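Long-range contact in transcriptional regulator nlh2 (Aquifex aeolicus, PDB 4G3V), which probably regulates sigma-54-dependent transcription through its GAF domain, captured here in an inactive state: residues Y23-S28 and M158-R163. Numbering follows the deposited sequence.
Sequences YTFEES and MFFKLR
Phe159 reaches across to helix 25-40 with CG anti to its backbone N (chi1 -173°). The tip of its ring meets Ser28. Phe159 CZ lies 3.4 Å from Ser28 CB, and Phe159 CE2 is as close to Phe25 CD1. The planes of Phe25 and Phe159 are within 5° of each other, but the rings are displaced, with little of one over the other. Leu19 of helix 4-19 also packs on Phe159. Phe160 approaches Phe25 obliquely, with Phe160 CE1 3.8 Å from Phe25 CZ, and both rings touch Ile49 on the sheet. Arg163 follows the last turn of helix 139-162. Its CG lies over one face of the Phe159 ring, and its CB packs against Phe25 CD1. The chain then bends at chi2 (-61°), and the guanidinium grips one carbonyl end-on. Arg163 NH2 and NH1 donate to Tyr23 O at 2.8 and 3.0 Å, with the oxygen in the guanidinium plane. An alanine in place of Arg163 would lose both bonds and would probably loosen the tie between the end of helix 139-162 and the loop leading into helix 25-40. The aromatic cluster of Phe25, Phe159 and Phe160 joins these two helices, which pack together on the antiparallel sheet of this GAF fold.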
loop_
_atom_site.group_PDB
_atom_site.type_symbol
_atom_site.label_atom_id
_atom_site.label_comp_id
_atom_site.label_asym_id
_atom_site.label_seq_id
_atom_site.Cartn_x
_atom_site.Cartn_y
_atom_site.Cartn_z
ATOM N N TYR A 23 16.067 10.096 -4.735
ATOM C CA TYR A 23 16.682 10.594 -3.512
ATOM C C TYR A 23 17.539 9.496 -2.900
ATOM O O TYR A 23 17.330 8.312 -3.199
ATOM C CB TYR A 23 15.596 11.066 -2.532
ATOM C CG TYR A 23 14.684 12.107 -3.132
ATOM C CD1 TYR A 23 15.128 13.417 -3.341
ATOM C CD2 TYR A 23 13.395 11.780 -3.529
ATOM C CE1 TYR A 23 14.310 14.358 -3.913
ATOM C CE2 TYR A 23 12.577 12.716 -4.109
ATOM C CZ TYR A 23 13.036 14.006 -4.294
ATOM O OH TYR A 23 12.213 14.952 -4.868
ATOM N N THR A 24 18.516 9.866 -2.067
ATOM C CA THR A 24 19.364 8.847 -1.451
ATOM C C THR A 24 18.488 8.004 -0.541
ATOM O O THR A 24 17.368 8.398 -0.207
ATOM C CB THR A 24 20.519 9.423 -0.616
ATOM O OG1 THR A 24 19.988 10.086 0.539
ATOM C CG2 THR A 24 21.379 10.387 -1.444
ATOM N N PHE A 25 19.006 6.853 -0.136
ATOM C CA PHE A 25 18.245 5.924 0.693
ATOM C C PHE A 25 17.789 6.635 1.966
ATOM O O PHE A 25 16.602 6.652 2.293
ATOM C CB PHE A 25 19.099 4.700 1.036
ATOM C CG PHE A 25 18.369 3.652 1.825
ATOM C CD1 PHE A 25 17.403 2.859 1.232
ATOM C CD2 PHE A 25 18.661 3.451 3.164
ATOM C CE1 PHE A 25 16.739 1.883 1.969
ATOM C CE2 PHE A 25 18.002 2.482 3.898
ATOM C CZ PHE A 25 17.041 1.695 3.299
ATOM N N GLU A 26 18.730 7.256 2.660
ATOM C CA GLU A 26 18.434 7.918 3.920
ATOM C C GLU A 26 17.514 9.132 3.751
ATOM O O GLU A 26 16.610 9.326 4.554
ATOM C CB GLU A 26 19.731 8.314 4.632
ATOM C CG GLU A 26 20.591 7.122 5.040
ATOM C CD GLU A 26 21.514 6.612 3.929
ATOM O OE1 GLU A 26 21.400 7.057 2.749
ATOM O OE2 GLU A 26 22.379 5.760 4.259
ATOM N N GLU A 27 17.737 9.949 2.720
ATOM C CA GLU A 27 16.868 11.106 2.477
ATOM C C GLU A 27 15.440 10.636 2.186
ATOM O O GLU A 27 14.479 11.275 2.608
ATOM C CB GLU A 27 17.370 11.970 1.308
ATOM C CG GLU A 27 18.724 12.689 1.552
ATOM C CD GLU A 27 18.635 13.927 2.456
ATOM O OE1 GLU A 27 19.566 14.755 2.402
ATOM O OE2 GLU A 27 17.659 14.079 3.226
ATOM N N SER A 28 15.309 9.518 1.466
ATOM C CA SER A 28 13.991 8.968 1.121
ATOM C C SER A 28 13.218 8.580 2.384
ATOM O O SER A 28 12.045 8.937 2.547
ATOM C CB SER A 28 14.137 7.747 0.198
ATOM O OG SER A 28 14.721 8.112 -1.057
ATOM N N MET A 158 9.064 -2.638 -0.598
ATOM C CA MET A 158 9.348 -2.507 -2.024
ATOM C C MET A 158 10.597 -1.652 -2.212
ATOM O O MET A 158 11.465 -1.964 -3.017
ATOM C CB MET A 158 8.180 -1.849 -2.763
ATOM C CG MET A 158 6.875 -2.641 -2.781
ATOM S SD MET A 158 6.918 -4.132 -3.779
ATOM C CE MET A 158 7.376 -3.502 -5.386
ATOM N N PHE A 159 10.671 -0.564 -1.447
ATOM C CA PHE A 159 11.800 0.361 -1.538
ATOM C C PHE A 159 13.113 -0.325 -1.149
ATOM O O PHE A 159 14.150 -0.114 -1.797
ATOM C CB PHE A 159 11.578 1.568 -0.641
ATOM C CG PHE A 159 12.626 2.649 -0.797
ATOM C CD1 PHE A 159 12.745 3.343 -1.981
ATOM C CD2 PHE A 159 13.483 2.961 0.247
ATOM C CE1 PHE A 159 13.706 4.341 -2.122
ATOM C CE2 PHE A 159 14.433 3.950 0.123
ATOM C CZ PHE A 159 14.547 4.644 -1.065
ATOM N N PHE A 160 13.081 -1.125 -0.086
ATOM C CA PHE A 160 14.277 -1.867 0.328
ATOM C C PHE A 160 14.771 -2.799 -0.795
ATOM O O PHE A 160 15.987 -2.942 -1.027
ATOM C CB PHE A 160 14.013 -2.697 1.593
ATOM C CG PHE A 160 13.987 -1.898 2.882
ATOM C CD1 PHE A 160 13.667 -0.547 2.904
ATOM C CD2 PHE A 160 14.275 -2.521 4.088
ATOM C CE1 PHE A 160 13.639 0.164 4.103
ATOM C CE2 PHE A 160 14.240 -1.824 5.288
ATOM C CZ PHE A 160 13.922 -0.485 5.300
ATOM N N LYS A 161 13.831 -3.436 -1.486
ATOM C CA LYS A 161 14.158 -4.290 -2.631
ATOM C C LYS A 161 14.740 -3.446 -3.773
ATOM O O LYS A 161 15.743 -3.818 -4.394
ATOM C CB LYS A 161 12.896 -5.025 -3.099
ATOM C CG LYS A 161 13.090 -5.951 -4.307
ATOM C CD LYS A 161 13.963 -7.147 -3.991
ATOM C CE LYS A 161 14.176 -8.011 -5.229
ATOM N NZ LYS A 161 14.849 -9.284 -4.914
ATOM N N LEU A 162 14.117 -2.298 -4.026
ATOM C CA LEU A 162 14.561 -1.391 -5.073
ATOM C C LEU A 162 16.024 -0.996 -4.880
ATOM O O LEU A 162 16.800 -0.947 -5.838
ATOM C CB LEU A 162 13.683 -0.144 -5.072
ATOM C CG LEU A 162 13.917 0.882 -6.172
ATOM C CD1 LEU A 162 13.841 0.235 -7.538
ATOM C CD2 LEU A 162 12.893 1.994 -6.051
ATOM N N ARG A 163 16.386 -0.716 -3.638
ATOM C CA ARG A 163 17.707 -0.186 -3.327
ATOM C C ARG A 163 18.678 -1.261 -2.843
ATOM O O ARG A 163 19.759 -0.950 -2.346
ATOM C CB ARG A 163 17.568 0.925 -2.296
ATOM C CG ARG A 163 16.682 2.068 -2.788
ATOM C CD ARG A 163 17.265 2.716 -4.055
ATOM N NE ARG A 163 16.524 3.899 -4.452
ATOM C CZ ARG A 163 16.787 5.133 -4.034
ATOM N NH1 ARG A 163 17.795 5.375 -3.202
ATOM N NH2 ARG A 163 16.028 6.128 -4.452
#